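Local structure of xylose isomerase-like TIM barrel domain-containing protein (Parabacteroides distasonis, 4KW2) at residues Arg82-Phe85 / Lys86-Gly89; Glu134-Ala137 / Lys138-Met142; Gly219-Pro222 / Val223-Phe226. The protein is of unknown function but has a xylose isomerase-like TIM barrel and is probably a sugar isomerase or related enzyme of that family. All coordinates share one frame; numbering follows the deposited sequence. Where two conformers were deposited one is given.

Contact 1 of 3, residues Arg82-Phe85 / Lys86-Gly89. With SO4 (sulfate ion), chain G.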
loop_
_atom_site.group_PDB
_atom_site.type_symbol
_atom_site.label_atom_id
_atom_site.label_comp_id
_atom_site.label_asym_id
_atom_site.label_seq_id
_atom_site.Cartn_x
_atom_site.Cartn_y
_atom_site.Cartn_z
ATOM N N ARG A 82 -29.017 -17.505 -1.571
ATOM C CA ARG A 82 -29.795 -16.838 -2.614
ATOM C C ARG A 82 -30.918 -15.988 -2.017
ATOM O O ARG A 82 -31.110 -14.836 -2.411
ATOM C CB ARG A 82 -30.369 -17.852 -3.611
ATOM C CG ARG A 82 -29.326 -18.471 -4.534
ATOM C CD ARG A 82 -29.963 -19.135 -5.752
ATOM N NE ARG A 82 -30.932 -20.161 -5.370
ATOM C CZ ARG A 82 -30.640 -21.424 -5.044
ATOM N NH1 ARG A 82 -29.386 -21.873 -5.040
ATOM N NH2 ARG A 82 -31.620 -22.252 -4.705
ATOM N N HIS A 83 -31.638 -16.555 -1.055
ATOM C CA HIS A 83 -32.733 -15.852 -0.388
ATOM C C HIS A 83 -32.259 -14.588 0.334
ATOM O O HIS A 83 -32.917 -13.548 0.272
ATOM C CB HIS A 83 -33.421 -16.797 0.600
ATOM C CG HIS A 83 -34.436 -16.130 1.472
ATOM N ND1 HIS A 83 -35.675 -15.743 1.009
ATOM C CD2 HIS A 83 -34.395 -15.780 2.779
ATOM C CE1 HIS A 83 -36.352 -15.179 1.994
ATOM N NE2 HIS A 83 -35.599 -15.191 3.080
ATOM N N GLU A 84 -31.119 -14.691 1.019
ATOM C CA GLU A 84 -30.558 -13.584 1.791
ATOM C C GLU A 84 -30.124 -12.404 0.909
ATOM O O GLU A 84 -30.291 -11.247 1.287
ATOM C CB GLU A 84 -29.377 -14.074 2.641
ATOM C CG GLU A 84 -29.775 -14.923 3.846
ATOM C CD GLU A 84 -30.722 -14.208 4.790
ATOM O OE1 GLU A 84 -30.406 -13.077 5.218
ATOM O OE2 GLU A 84 -31.787 -14.778 5.099
ATOM N N PHE A 85 -29.560 -12.699 -0.257
ATOM C CA PHE A 85 -29.308 -11.661 -1.259
ATOM C C PHE A 85 -30.620 -11.037 -1.746
ATOM O O PHE A 85 -30.772 -9.818 -1.767
ATOM C CB PHE A 85 -28.531 -12.233 -2.446
ATOM C CG PHE A 85 -27.037 -12.226 -2.260
ATOM C CD1 PHE A 85 -26.283 -11.131 -2.652
ATOM C CD2 PHE A 85 -26.381 -13.320 -1.718
ATOM C CE1 PHE A 85 -24.907 -11.122 -2.504
ATOM C CE2 PHE A 85 -25.006 -13.314 -1.556
ATOM C CZ PHE A 85 -24.266 -12.218 -1.954
ATOM N N LYS A 86 -31.571 -11.887 -2.112
ATOM C CA LYS A 86 -32.811 -11.434 -2.740
ATOM C C LYS A 86 -33.618 -10.488 -1.847
ATOM O O LYS A 86 -34.070 -9.449 -2.315
ATOM C CB LYS A 86 -33.678 -12.631 -3.145
ATOM C CG LYS A 86 -34.880 -12.277 -4.013
ATOM C CD LYS A 86 -36.000 -13.288 -3.846
ATOM C CE LYS A 86 -37.244 -12.887 -4.628
ATOM N NZ LYS A 86 -37.117 -13.162 -6.088
ATOM N N ILE A 87 -33.805 -10.847 -0.575
ATOM C CA ILE A 87 -34.580 -10.004 0.342
ATOM C C ILE A 87 -33.920 -8.660 0.648
ATOM O O ILE A 87 -34.568 -7.780 1.209
ATOM C CB ILE A 87 -34.913 -10.711 1.677
ATOM C CG1 ILE A 87 -33.648 -10.972 2.509
ATOM C CG2 ILE A 87 -35.699 -11.994 1.414
ATOM C CD1 ILE A 87 -33.951 -11.508 3.892
ATOM N N ARG A 88 -32.642 -8.500 0.299
ATOM C CA ARG A 88 -31.957 -7.210 0.449
ATOM C C ARG A 88 -31.902 -6.392 -0.840
ATOM O O ARG A 88 -31.399 -5.267 -0.837
ATOM C CB ARG A 88 -30.540 -7.421 0.968
ATOM C CG ARG A 88 -30.488 -7.957 2.387
ATOM C CD ARG A 88 -29.048 -8.167 2.794
ATOM N NE ARG A 88 -28.887 -8.428 4.215
ATOM C CZ ARG A 88 -29.083 -9.603 4.807
ATOM N NH1 ARG A 88 -29.481 -10.666 4.117
ATOM N NH2 ARG A 88 -28.875 -9.713 6.109
ATOM N N GLY A 89 -32.415 -6.952 -1.933
ATOM C CA GLY A 89 -32.403 -6.281 -3.229
ATOM C C GLY A 89 -31.009 -6.164 -3.814
ATOM O O GLY A 89 -30.699 -5.179 -4.483
HETATM S S SO4 G . -36.887 -16.333 -2.237
HETATM O O1 SO4 G . -37.669 -15.851 -3.400
HETATM O O2 SO4 G . -37.602 -17.477 -1.626
HETATM O O3 SO4 G . -35.534 -16.755 -2.676
HETATM O O4 SO4 G . -36.743 -15.244 -1.245
#
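Ile87 lays its CG2 methyl over one face of the His83 imidazole, a CH-pi contact one helical turn apart, with CG2 3.7 Å from the ring centroid and displaced toward the rim. His83 CG stands anti to the backbone N (chi1 172°), which swings the ring along the helix toward Ile87 and turns its ND1 edge to a sulfate, probably from crystallisation. ND1 donates to sulfate O4, and the CD and CE methylenes of Lys86 lie alongside the same ion. On the next flank Arg88 NH1 has two acceptors on Glu84: a salt bridge to OE1 (2.8 Å) and a hydrogen bond to the backbone O (3.0 Å). Both oxygens lie close to the guanidinium plane, whereas the carboxylate is turned 66° from it; OE1 is met on its anti side and out of the carboxylate plane, and the backbone O from above its carbonyl plane. The Glu84 chain bends at chi2 (-58°) to reach the arginine. Gly89, with positive phi, closes the helix in a Schellman motif and its N donates to Lys86 O at 3.0 Å, across a type I turn; just before it Arg88 N donates to Phe85 O. This C-terminal end of helix 75-86 leads into strand 91-98 of the barrel; Glu84, Phe85 and Arg88 pack on helix 36-46, where Asp41 makes a second salt bridge with the arginine through NE.

Contact 2 of 3, residues Glu134-Ala137 / Lys138-Met142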
loop_
_atom_site.group_PDB
_atom_site.type_symbol
_atom_site.label_atom_id
_atom_site.label_comp_id
_atom_site.label_asym_id
_atom_site.label_seq_id
_atom_site.Cartn_x
_atom_site.Cartn_y
_atom_site.Cartn_z
ATOM N N GLU A 134 -12.526 -21.794 -20.384
ATOM C CA GLU A 134 -13.495 -21.445 -21.425
ATOM C C GLU A 134 -14.576 -22.521 -21.559
ATOM O O GLU A 134 -15.750 -22.195 -21.748
ATOM C CB GLU A 134 -12.807 -21.205 -22.773
ATOM C CG GLU A 134 -13.733 -20.637 -23.847
ATOM C CD GLU A 134 -13.019 -20.316 -25.154
ATOM O OE1 GLU A 134 -11.849 -20.717 -25.325
ATOM O OE2 GLU A 134 -13.633 -19.658 -26.020
ATOM N N SER A 135 -14.185 -23.793 -21.447
ATOM C CA SER A 135 -15.135 -24.903 -21.527
ATOM C C SER A 135 -16.170 -24.813 -20.411
ATOM O O SER A 135 -17.351 -25.103 -20.620
ATOM C CB SER A 135 -14.407 -26.245 -21.437
ATOM O OG SER A 135 -13.250 -26.248 -22.251
ATOM N N LEU A 136 -15.714 -24.415 -19.226
ATOM C CA LEU A 136 -16.596 -24.236 -18.073
ATOM C C LEU A 136 -17.531 -23.037 -18.255
ATOM O O LEU A 136 -18.717 -23.116 -17.924
ATOM C CB LEU A 136 -15.775 -24.079 -16.787
ATOM C CG LEU A 136 -15.052 -25.339 -16.300
ATOM C CD1 LEU A 136 -14.018 -24.990 -15.240
ATOM C CD2 LEU A 136 -16.042 -26.354 -15.756
ATOM N N ALA A 137 -16.994 -21.937 -18.779
ATOM C CA ALA A 137 -17.799 -20.761 -19.104
ATOM C C ALA A 137 -18.957 -21.137 -20.024
ATOM O O ALA A 137 -20.096 -20.736 -19.783
ATOM C CB ALA A 137 -16.938 -19.688 -19.753
ATOM N N LYS A 138 -18.656 -21.906 -21.072
ATOM C CA LYS A 138 -19.678 -22.385 -22.013
ATOM C C LYS A 138 -20.668 -23.314 -21.318
ATOM O O LYS A 138 -21.878 -23.152 -21.453
ATOM C CB LYS A 138 -19.046 -23.149 -23.181
ATOM C CG LYS A 138 -18.200 -22.329 -24.145
ATOM C CD LYS A 138 -17.926 -23.133 -25.414
ATOM C CE LYS A 138 -16.502 -22.977 -25.926
ATOM N NZ LYS A 138 -16.218 -21.596 -26.400
ATOM N N LYS A 139 -20.137 -24.283 -20.577
ATOM C CA LYS A 139 -20.949 -25.303 -19.909
ATOM C C LYS A 139 -21.957 -24.707 -18.925
ATOM O O LYS A 139 -23.053 -25.242 -18.771
ATOM C CB LYS A 139 -20.038 -26.304 -19.189
ATOM C CG LYS A 139 -20.750 -27.392 -18.393
ATOM C CD LYS A 139 -19.739 -28.375 -17.814
ATOM C CE LYS A 139 -20.220 -29.050 -16.536
ATOM N NZ LYS A 139 -20.788 -30.402 -16.773
ATOM N N TYR A 140 -21.584 -23.608 -18.266
ATOM C CA TYR A 140 -22.447 -22.965 -17.274
ATOM C C TYR A 140 -22.987 -21.604 -17.723
ATOM O O TYR A 140 -23.612 -20.902 -16.929
ATOM C CB TYR A 140 -21.693 -22.800 -15.952
ATOM C CG TYR A 140 -21.312 -24.106 -15.285
ATOM C CD1 TYR A 140 -22.268 -24.890 -14.640
ATOM C CD2 TYR A 140 -19.996 -24.553 -15.287
ATOM C CE1 TYR A 140 -21.918 -26.084 -14.022
ATOM C CE2 TYR A 140 -19.639 -25.740 -14.676
ATOM C CZ TYR A 140 -20.600 -26.503 -14.046
ATOM O OH TYR A 140 -20.225 -27.679 -13.439
ATOM N N ASP A 141 -22.757 -21.235 -18.981
ATOM C CA ASP A 141 -23.147 -19.917 -19.494
ATOM C C ASP A 141 -22.664 -18.777 -18.577
ATOM O O ASP A 141 -23.353 -17.775 -18.391
ATOM C CB ASP A 141 -24.667 -19.854 -19.685
ATOM C CG ASP A 141 -25.119 -18.594 -20.406
ATOM O OD1 ASP A 141 -24.333 -18.036 -21.203
ATOM O OD2 ASP A 141 -26.268 -18.158 -20.171
HETATM N N MSE A 142 -21.466 -18.946 -18.025
HETATM C CA MSE A 142 -20.883 -18.002 -17.081
HETATM C C MSE A 142 -19.935 -17.098 -17.810
HETATM O O MSE A 142 -19.104 -17.560 -18.589
HETATM C CB MSE A 142 -20.119 -18.815 -16.035
HETATM C CG MSE A 142 -19.616 -17.986 -14.857
HETATM SE SE MSE A 142 -21.118 -17.184 -13.876
HETATM C CE MSE A 142 -22.023 -18.855 -13.372
#
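Ala137 O accepts a hydrogen bond from Met142 N at 2.9 Å, the donor lying in the carbonyl plane on a lone pair. This bond spans five residues and closes the Schellman motif that ends helix 130-140, with Asp141 taking the positive phi. One residue earlier on the acceptor side, Leu136 O takes the ordinary helical bond from Tyr140 N, also at 2.9 Å, and the same carbonyl oxygen sits near the plane of the tyrosine ring at its edge, 3.3 Å from CD2. The two side chains run side by side in the same direction: Leu136 CD2 meets the ring edge at CE2, 3.8 Å away. Both turn CG beside the backbone N (chi1 -70° for Leu136, -64° for Tyr140), and together they pack on helix 103-116, touching Trp106 and Phe110 among others. On another flank, Lys138 bends its chain at chi3 and chi4 to bring NZ across to Glu134 OE2, a salt bridge whose hydrogen bond is weak, 3.3 Å. The strongest partner of Glu134 lies beyond this turn, Ser169 N donating to OE2, while Arg168 forms a salt bridge with OE1. An alanine in place of Glu134 would probably leave the Arg168 and Lys138 charges without their mate and Ser169 N without its acceptor. The carboxylate thus gathers two positive charges and a backbone N-H, which would be expected to stabilise its ionised form and tie the helix to the loop holding Arg168 and Ser169.

Contact 3 of 3, residues Gly219-Pro222 / Val223-Phe226. With SO4 (sulfate ion), chain F.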
loop_
_atom_site.group_PDB
_atom_site.type_symbol
_atom_site.label_atom_id
_atom_site.label_comp_id
_atom_site.label_asym_id
_atom_site.label_seq_id
_atom_site.Cartn_x
_atom_site.Cartn_y
_atom_site.Cartn_z
ATOM N N GLY A 219 -10.098 18.816 -15.172
ATOM C CA GLY A 219 -10.606 20.131 -14.800
ATOM C C GLY A 219 -11.911 20.067 -14.030
ATOM O O GLY A 219 -12.223 20.970 -13.257
ATOM N N ILE A 220 -12.682 19.008 -14.250
ATOM C CA ILE A 220 -13.945 18.795 -13.530
ATOM C C ILE A 220 -13.750 17.736 -12.442
ATOM O O ILE A 220 -12.703 17.098 -12.393
ATOM C CB ILE A 220 -15.081 18.382 -14.496
ATOM C CG1 ILE A 220 -14.783 17.043 -15.188
ATOM C CG2 ILE A 220 -15.299 19.470 -15.542
ATOM C CD1 ILE A 220 -15.867 16.600 -16.151
ATOM N N LEU A 221 -14.746 17.555 -11.575
ATOM C CA LEU A 221 -14.692 16.509 -10.545
ATOM C C LEU A 221 -14.239 15.196 -11.175
ATOM O O LEU A 221 -14.809 14.784 -12.176
ATOM C CB LEU A 221 -16.057 16.294 -9.890
ATOM C CG LEU A 221 -16.498 17.160 -8.709
ATOM C CD1 LEU A 221 -17.863 16.682 -8.242
ATOM C CD2 LEU A 221 -15.510 17.111 -7.557
ATOM N N PRO A 222 -13.212 14.537 -10.601
ATOM C CA PRO A 222 -12.672 13.333 -11.236
ATOM C C PRO A 222 -13.695 12.231 -11.489
ATOM O O PRO A 222 -13.597 11.522 -12.491
ATOM C CB PRO A 222 -11.609 12.856 -10.238
ATOM C CG PRO A 222 -11.160 14.102 -9.570
ATOM C CD PRO A 222 -12.392 14.955 -9.450
ATOM N N VAL A 223 -14.645 12.070 -10.573
ATOM C CA VAL A 223 -15.688 11.062 -10.737
ATOM C C VAL A 223 -16.606 11.412 -11.915
ATOM O O VAL A 223 -17.097 10.515 -12.599
ATOM C CB VAL A 223 -16.511 10.868 -9.444
ATOM C CG1 VAL A 223 -17.347 12.106 -9.126
ATOM C CG2 VAL A 223 -17.399 9.634 -9.549
ATOM N N LYS A 224 -16.839 12.707 -12.145
ATOM C CA LYS A 224 -17.647 13.145 -13.286
ATOM C C LYS A 224 -16.923 12.826 -14.593
ATOM O O LYS A 224 -17.528 12.319 -15.539
ATOM C CB LYS A 224 -17.951 14.647 -13.220
ATOM C CG LYS A 224 -19.119 15.041 -12.327
ATOM C CD LYS A 224 -19.541 16.480 -12.609
ATOM C CE LYS A 224 -20.955 16.800 -12.139
ATOM N NZ LYS A 224 -20.987 17.604 -10.885
ATOM N N ALA A 225 -15.624 13.118 -14.632
ATOM C CA ALA A 225 -14.797 12.825 -15.800
ATOM C C ALA A 225 -14.724 11.328 -16.065
ATOM O O ALA A 225 -14.694 10.899 -17.216
ATOM C CB ALA A 225 -13.404 13.391 -15.612
ATOM N N PHE A 226 -14.690 10.541 -14.995
ATOM C CA PHE A 226 -14.617 9.088 -15.099
ATOM C C PHE A 226 -15.891 8.536 -15.731
ATOM O O PHE A 226 -15.849 7.746 -16.675
ATOM C CB PHE A 226 -14.405 8.487 -13.705
ATOM C CG PHE A 226 -14.373 6.992 -13.687
ATOM C CD1 PHE A 226 -13.337 6.305 -14.297
ATOM C CD2 PHE A 226 -15.371 6.269 -13.060
ATOM C CE1 PHE A 226 -13.296 4.924 -14.284
ATOM C CE2 PHE A 226 -15.334 4.884 -13.044
ATOM C CZ PHE A 226 -14.298 4.212 -13.660
HETATM S S SO4 F . -11.780 16.985 -18.019
HETATM O O1 SO4 F . -13.155 16.516 -18.314
HETATM O O2 SO4 F . -11.795 17.802 -16.791
HETATM O O3 SO4 F . -10.881 15.825 -17.829
HETATM O O4 SO4 F . -11.290 17.806 -19.148
#
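The N-terminal cap of helix 222-232, one of the outer helices of the TIM barrel, is built here, with Leu221 at the N-cap and Pro222 opening the first turn. Leu221 O receives Ala225 N at 3.1 Å, nearly straight along its carbonyl, and a weak bond from Lys224 N. Ahead of the helix, Ile220 reaches over the first turn: CG1 lies between the backbone N and the carbonyl carbon (chi1 63°), and from there touches Ala225 CB at 3.9 Å, while CD1 approaches Ala225 N. The Lys224 and Leu221 side chains cross, with CG of the lysine 4.1 Å from CB of the leucine. Further in, Phe226 leads away from the cap to meet Trp181 edge-to-face and packs on Leu260 of helix 250-262. Phe56 of the second subunit packs on Leu221 and Pro222, and Asn70 of that subunit donates to Gly219 O, which places this helix start at a subunit interface. A sulfate, probably from crystallisation, sits beside Ile220: its O1 is 3.5 Å from the isoleucine CD1, and its O2 accepts a hydrogen bond from Ile220 N at 2.9 Å and a weak one from Gly219 N.

All three contacts are local turns of outer barrel helices. Contact 3 has the largest share of buried residues, four of seven; contacts 1 and 2 each have four exposed residues, against two and three buried. Contacts 1 and 2 close helices 75-86 and 130-140 with Schellman motifs; contact 3 opens helix 222-232. None touches another, and contacts 2 and 3 lie on opposite sides of the chain's centre. The salt bridge is short in contact 1 and long, with a weak hydrogen bond, in contact 2; contact 3 has apolar side-chain contacts and backbone capping bonds, with no salt bridge across it. Contacts 1 and 3 each bind a sulfate, and another subunit reaches contact 3 alone.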